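Local atomic coordinates of StiE protein (Stigmatella aurantiaca, PDB entry 6ECX), a protein that supplies, through the domain modelled here, the S-adenosylmethionine-dependent O-methyltransferase activity of a multifunctional polyketide synthase. Residues Lys219-Asn224 and Val286-Gln291; Phe50-Thr55 and Glu67-Ala72. One frame throughout, in Å; residues are numbered along the deposited sequence.

Interaction 1 of 2, residues Lys219-Asn224 and Val286-Gln291; sequences KLFSSN and VLFHVQ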
loop_
_atom_site.group_PDB
_atom_site.type_symbol
_atom_site.label_atom_id
_atom_site.label_comp_id
_atom_site.label_asym_id
_atom_site.label_seq_id
_atom_site.Cartn_x
_atom_site.Cartn_y
_atom_site.Cartn_z
ATOM N N LYS A 219 4.387 18.161 3.247
ATOM C CA LYS A 219 5.499 18.533 4.118
ATOM C C LYS A 219 6.494 17.385 4.254
ATOM O O LYS A 219 7.715 17.598 4.201
ATOM C CB LYS A 219 4.952 18.958 5.485
ATOM C CG LYS A 219 5.940 19.737 6.344
ATOM C CD LYS A 219 5.226 20.368 7.535
ATOM C CE LYS A 219 6.200 21.072 8.465
ATOM N NZ LYS A 219 6.962 22.137 7.751
ATOM N N LEU A 220 5.989 16.154 4.391
ATOM C CA LEU A 220 6.868 14.993 4.483
ATOM C C LEU A 220 7.698 14.824 3.223
ATOM O O LEU A 220 8.902 14.542 3.296
ATOM C CB LEU A 220 6.054 13.722 4.730
ATOM C CG LEU A 220 5.435 13.593 6.126
ATOM C CD1 LEU A 220 4.473 12.421 6.142
ATOM C CD2 LEU A 220 6.537 13.408 7.149
ATOM N N PHE A 221 7.058 14.911 2.054
ATOM C CA PHE A 221 7.814 14.745 0.806
ATOM C C PHE A 221 8.839 15.860 0.656
ATOM O O PHE A 221 10.020 15.606 0.424
ATOM C CB PHE A 221 6.883 14.746 -0.417
ATOM C CG PHE A 221 5.927 13.571 -0.492
ATOM C CD1 PHE A 221 6.034 12.497 0.383
ATOM C CD2 PHE A 221 4.898 13.568 -1.434
ATOM C CE1 PHE A 221 5.134 11.426 0.307
ATOM C CE2 PHE A 221 3.999 12.514 -1.518
ATOM C CZ PHE A 221 4.108 11.438 -0.644
ATOM N N SER A 222 8.399 17.110 0.809
ATOM C CA SER A 222 9.230 18.258 0.424
ATOM C C SER A 222 10.401 18.479 1.367
ATOM O O SER A 222 11.425 19.028 0.945
ATOM C CB SER A 222 8.391 19.537 0.390
ATOM O OG SER A 222 7.201 19.340 -0.348
ATOM N N SER A 223 10.237 18.141 2.651
ATOM C CA SER A 223 11.310 18.187 3.645
ATOM C C SER A 223 12.326 17.074 3.454
ATOM O O SER A 223 13.374 17.086 4.113
ATOM C CB SER A 223 10.741 18.072 5.067
ATOM O OG SER A 223 9.705 19.015 5.239
ATOM N N ASN A 224 12.027 16.096 2.606
ATOM C CA ASN A 224 12.895 14.942 2.437
ATOM C C ASN A 224 13.208 14.689 0.959
ATOM O O ASN A 224 13.371 13.547 0.531
ATOM C CB ASN A 224 12.264 13.732 3.130
ATOM C CG ASN A 224 12.257 13.901 4.649
ATOM O OD1 ASN A 224 13.299 13.759 5.274
ATOM N ND2 ASN A 224 11.109 14.256 5.233
ATOM N N VAL A 286 -5.169 6.440 -2.468
ATOM C CA VAL A 286 -4.384 7.110 -3.502
ATOM C C VAL A 286 -3.142 6.290 -3.797
ATOM O O VAL A 286 -2.509 5.753 -2.881
ATOM C CB VAL A 286 -4.012 8.544 -3.071
ATOM C CG1 VAL A 286 -3.089 9.176 -4.101
ATOM C CG2 VAL A 286 -5.290 9.387 -2.885
ATOM N N LEU A 287 -2.794 6.186 -5.078
ATOM C CA LEU A 287 -1.615 5.452 -5.508
ATOM C C LEU A 287 -0.597 6.503 -5.975
ATOM O O LEU A 287 -0.742 7.083 -7.059
ATOM C CB LEU A 287 -1.978 4.453 -6.608
ATOM C CG LEU A 287 -3.231 3.590 -6.360
ATOM C CD1 LEU A 287 -3.528 2.687 -7.548
ATOM C CD2 LEU A 287 -3.094 2.755 -5.088
ATOM N N PHE A 288 0.416 6.742 -5.134
ATOM C CA PHE A 288 1.397 7.803 -5.314
ATOM C C PHE A 288 2.539 7.311 -6.196
ATOM O O PHE A 288 3.055 6.205 -5.997
ATOM C CB PHE A 288 2.002 8.244 -3.978
ATOM C CG PHE A 288 1.005 8.762 -2.957
ATOM C CD1 PHE A 288 0.255 7.879 -2.181
ATOM C CD2 PHE A 288 0.892 10.122 -2.710
ATOM C CE1 PHE A 288 -0.624 8.355 -1.220
ATOM C CE2 PHE A 288 0.024 10.609 -1.752
ATOM C CZ PHE A 288 -0.742 9.725 -1.003
ATOM N N HIS A 289 2.964 8.145 -7.141
ATOM C CA HIS A 289 4.246 7.954 -7.815
ATOM C C HIS A 289 5.119 9.169 -7.514
ATOM O O HIS A 289 4.773 10.292 -7.894
ATOM C CB HIS A 289 4.074 7.773 -9.325
ATOM C CG HIS A 289 5.349 7.439 -10.038
ATOM N ND1 HIS A 289 6.147 8.397 -10.626
ATOM C CD2 HIS A 289 5.981 6.257 -10.228
ATOM C CE1 HIS A 289 7.212 7.822 -11.155
ATOM N NE2 HIS A 289 7.133 6.521 -10.934
ATOM N N VAL A 290 6.244 8.935 -6.846
ATOM C CA VAL A 290 7.090 9.970 -6.266
ATOM C C VAL A 290 8.515 9.759 -6.770
ATOM O O VAL A 290 8.960 8.615 -6.929
ATOM C CB VAL A 290 7.029 9.895 -4.722
ATOM C CG1 VAL A 290 7.957 10.906 -4.049
ATOM C CG2 VAL A 290 5.554 10.058 -4.244
ATOM N N GLN A 291 9.244 10.853 -7.004
ATOM C CA GLN A 291 10.639 10.759 -7.426
ATOM C C GLN A 291 11.542 11.540 -6.470
ATOM O O GLN A 291 11.215 12.647 -6.060
ATOM C CB GLN A 291 10.822 11.264 -8.867
ATOM C CG GLN A 291 12.248 11.035 -9.389
ATOM C CD GLN A 291 12.460 11.582 -10.781
ATOM O OE1 GLN A 291 11.696 12.411 -11.255
ATOM N NE2 GLN A 291 13.473 11.076 -11.463
#

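Interaction 2 of 2, residues Phe50-Thr55 and Glu67-Ala72; sequences FSWIRT and ERLAVA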
loop_
_atom_site.group_PDB
_atom_site.type_symbol
_atom_site.label_atom_id
_atom_site.label_comp_id
_atom_site.label_asym_id
_atom_site.label_seq_id
_atom_site.Cartn_x
_atom_site.Cartn_y
_atom_site.Cartn_z
ATOM N N PHE A 50 -20.760 -10.648 -5.479
ATOM C CA PHE A 50 -19.431 -10.820 -4.906
ATOM C C PHE A 50 -19.418 -10.300 -3.480
ATOM O O PHE A 50 -19.962 -9.234 -3.179
ATOM C CB PHE A 50 -18.355 -10.109 -5.715
ATOM C CG PHE A 50 -17.016 -10.065 -5.016
ATOM C CD1 PHE A 50 -16.147 -11.139 -5.085
ATOM C CD2 PHE A 50 -16.643 -8.963 -4.261
ATOM C CE1 PHE A 50 -14.923 -11.104 -4.431
ATOM C CE2 PHE A 50 -15.427 -8.925 -3.605
ATOM C CZ PHE A 50 -14.566 -9.997 -3.690
ATOM N N SER A 51 -18.782 -11.060 -2.599
ATOM C CA SER A 51 -18.704 -10.732 -1.182
ATOM C C SER A 51 -17.236 -10.790 -0.786
ATOM O O SER A 51 -16.667 -11.877 -0.640
ATOM C CB SER A 51 -19.541 -11.690 -0.348
ATOM O OG SER A 51 -19.222 -11.535 1.016
ATOM N N TRP A 52 -16.623 -9.617 -0.642
ATOM C CA TRP A 52 -15.256 -9.558 -0.143
ATOM C C TRP A 52 -15.147 -10.223 1.226
ATOM O O TRP A 52 -14.166 -10.919 1.516
ATOM C CB TRP A 52 -14.799 -8.102 -0.087
ATOM C CG TRP A 52 -13.419 -7.934 0.415
ATOM C CD1 TRP A 52 -12.265 -8.058 -0.303
ATOM C CD2 TRP A 52 -13.030 -7.610 1.754
ATOM N NE1 TRP A 52 -11.179 -7.833 0.509
ATOM C CE2 TRP A 52 -11.621 -7.557 1.777
ATOM C CE3 TRP A 52 -13.735 -7.369 2.939
ATOM C CZ2 TRP A 52 -10.900 -7.266 2.939
ATOM C CZ3 TRP A 52 -13.019 -7.082 4.093
ATOM C CH2 TRP A 52 -11.615 -7.031 4.083
ATOM N N ILE A 53 -16.167 -10.052 2.068
ATOM C CA ILE A 53 -16.092 -10.585 3.423
ATOM C C ILE A 53 -16.107 -12.113 3.399
ATOM O O ILE A 53 -15.337 -12.759 4.115
ATOM C CB ILE A 53 -17.218 -9.987 4.297
ATOM C CG1 ILE A 53 -16.908 -10.165 5.783
ATOM C CG2 ILE A 53 -18.594 -10.551 3.957
ATOM C CD1 ILE A 53 -15.795 -9.251 6.244
ATOM N N ARG A 54 -16.940 -12.716 2.545
ATOM C CA ARG A 54 -16.983 -14.175 2.485
ATOM C C ARG A 54 -15.720 -14.730 1.836
ATOM O O ARG A 54 -15.193 -15.763 2.269
ATOM C CB ARG A 54 -18.233 -14.650 1.732
ATOM C CG ARG A 54 -19.544 -14.340 2.432
ATOM C CD ARG A 54 -20.765 -14.865 1.677
ATOM N NE ARG A 54 -21.895 -15.035 2.593
ATOM C CZ ARG A 54 -23.154 -15.270 2.228
ATOM N NH1 ARG A 54 -23.486 -15.360 0.949
ATOM N NH2 ARG A 54 -24.091 -15.402 3.155
ATOM N N THR A 55 -15.214 -14.052 0.806
ATOM C CA THR A 55 -14.021 -14.534 0.117
ATOM C C THR A 55 -12.813 -14.557 1.047
ATOM O O THR A 55 -12.028 -15.513 1.035
ATOM C CB THR A 55 -13.735 -13.665 -1.110
ATOM O OG1 THR A 55 -14.782 -13.842 -2.072
ATOM C CG2 THR A 55 -12.408 -14.049 -1.735
ATOM N N GLU A 67 -10.727 -15.918 -7.026
ATOM C CA GLU A 67 -9.912 -15.505 -8.162
ATOM C C GLU A 67 -10.269 -14.096 -8.624
ATOM O O GLU A 67 -9.402 -13.382 -9.141
ATOM C CB GLU A 67 -10.054 -16.521 -9.298
ATOM C CG GLU A 67 -9.507 -17.906 -8.936
ATOM C CD GLU A 67 -9.961 -19.007 -9.886
ATOM O OE1 GLU A 67 -10.717 -18.704 -10.834
ATOM O OE2 GLU A 67 -9.564 -20.178 -9.682
ATOM N N ARG A 68 -11.523 -13.669 -8.428
ATOM C CA ARG A 68 -11.896 -12.295 -8.764
ATOM C C ARG A 68 -11.171 -11.297 -7.870
ATOM O O ARG A 68 -10.701 -10.256 -8.343
ATOM C CB ARG A 68 -13.408 -12.110 -8.655
ATOM C CG ARG A 68 -13.920 -10.756 -9.111
ATOM C CD ARG A 68 -13.629 -10.506 -10.587
ATOM N NE ARG A 68 -14.153 -9.214 -11.025
ATOM C CZ ARG A 68 -13.433 -8.100 -11.082
ATOM N NH1 ARG A 68 -12.152 -8.128 -10.733
ATOM N NH2 ARG A 68 -13.987 -6.963 -11.489
ATOM N N LEU A 69 -11.062 -11.604 -6.576
ATOM C CA LEU A 69 -10.300 -10.741 -5.682
ATOM C C LEU A 69 -8.821 -10.712 -6.071
ATOM O O LEU A 69 -8.185 -9.649 -6.048
ATOM C CB LEU A 69 -10.485 -11.202 -4.241
ATOM C CG LEU A 69 -9.704 -10.414 -3.193
ATOM C CD1 LEU A 69 -10.039 -8.932 -3.269
ATOM C CD2 LEU A 69 -10.011 -10.978 -1.811
ATOM N N ALA A 70 -8.260 -11.864 -6.452
ATOM C CA ALA A 70 -6.863 -11.887 -6.882
ATOM C C ALA A 70 -6.656 -11.022 -8.119
ATOM O O ALA A 70 -5.671 -10.279 -8.209
ATOM C CB ALA A 70 -6.409 -13.321 -7.147
ATOM N N VAL A 71 -7.587 -11.095 -9.074
ATOM C CA VAL A 71 -7.523 -10.246 -10.260
ATOM C C VAL A 71 -7.487 -8.777 -9.861
ATOM O O VAL A 71 -6.660 -7.998 -10.353
ATOM C CB VAL A 71 -8.713 -10.548 -11.191
ATOM C CG1 VAL A 71 -8.852 -9.473 -12.261
ATOM C CG2 VAL A 71 -8.553 -11.919 -11.821
ATOM N N ALA A 72 -8.388 -8.375 -8.961
ATOM C CA ALA A 72 -8.478 -6.968 -8.588
ATOM C C ALA A 72 -7.260 -6.513 -7.798
ATOM O O ALA A 72 -6.949 -5.315 -7.777
ATOM C CB ALA A 72 -9.751 -6.713 -7.777
#

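Interaction 1 of 2, residues Lys219-Asn224 and Val286-Gln291
Phe221 brings the far end of its ring against two side chains of the strand at once, Phe288 and Val290. Its CZ lies 4.0 Å from CD2 of Phe288, and the neighbouring CE2 stands 4.0 Å from CG2 of Val290, so CZ and CE2 share both partners. CD2 of Phe288 meets the edge of the Phe221 ring near its plane, whereas the Val290 methyl comes in at a slant. The two phenylalanine side chains cross at about a right angle. Phe221 holds CG beside its own backbone N and anti to the carbonyl carbon (chi1 -66°), which carries the ring off the helix toward the strand. Val290 turns CG2 to the ring, while Val286, two residues before Phe288 on the strand, lays CG1 over the centre of the Phe288 ring, 3.8 Å above its plane. This is helix-on-sheet packing in the Rossmann-like fold of class I methyltransferases: helix 214-222 lies against strand 283-292, which runs antiparallel between strands 187-196 and 226-233. Trp217, one turn earlier on the helix, also meets the Phe288 ring. All three touching residues are buried and the contact is wholly apolar, with no hydrogen bond from one segment to the other. Polar bonds within 219-224 instead hold its backbone turn. Lys219 O accepts from Ser223 N and from Ser223 OG, the hydroxyl at 2.7 Å, the two donors reaching it from opposite faces of the carbonyl plane. Asn224 folds its amide back so that ND2 meets Leu220 O at 3.0 Å, in the carbonyl plane and on a lone pair, with an N-H...O angle of 168°; that nearly straight bond ties the Asn224 side chain back to the backbone of Leu220.

Interaction 2 of 2, residues Phe50-Thr55 and Glu67-Ala72
Leu69 sets one methyl, CD1, against the indole edge of Trp52 and brings the other, CD2, to both Trp52 and Thr55; this is the close-packed part of the contact. CD1 of Leu69 sits 3.8 Å from CD1 of Trp52, in the plane of the indole, while CD2 of Leu69 lies 3.9 Å from CG2 of Thr55. With CG anti to the backbone N (chi1 178°), Leu69 reaches across from helix 64-80 to the start of helix 52-57. Trp40 and Cys241 also touch Leu69, and Trp52 meets Trp40 edge-to-face. The Phe50 side is looser: its CZ comes no nearer than 4.3 Å to CB of Leu69, and the residue is partly exposed. Arg68 leads its guanidinium away from this contact to a cation-pi interaction with Phe43. Ser51 is the N-cap of helix 52-57, its OG accepting from Arg54 N at 3.0 Å. Thr55 OG1 donates to Ser51 O at 3.1 Å from above the carbonyl plane, on the opposite face from Thr55 N. With that hydroxyl bound to the O of the N-cap residue, Thr55 offers Leu69 a methyl, and the two segments meet through apolar groups with no hydrogen bond between them.

How the interactions relate
Interaction 1 and interaction 2 lie on opposite sides of the chain's centre, their own centres 31 Å apart, and do not touch: their nearest atoms are about 9 Å from each other. Interaction 2 closes first along the chain, joining two helices ahead of the first strand of the sheet; interaction 1 belongs to the later, antiparallel part of that sheet. The bound S-adenosylmethionine is about 13 Å from the side chain of Phe288 and about 10 Å from that of Trp52. Interaction 2 also stands near two residues that bind this cofactor, with about 9 Å between the side chains of Leu69 and Arg77, and of Trp52 and Leu38.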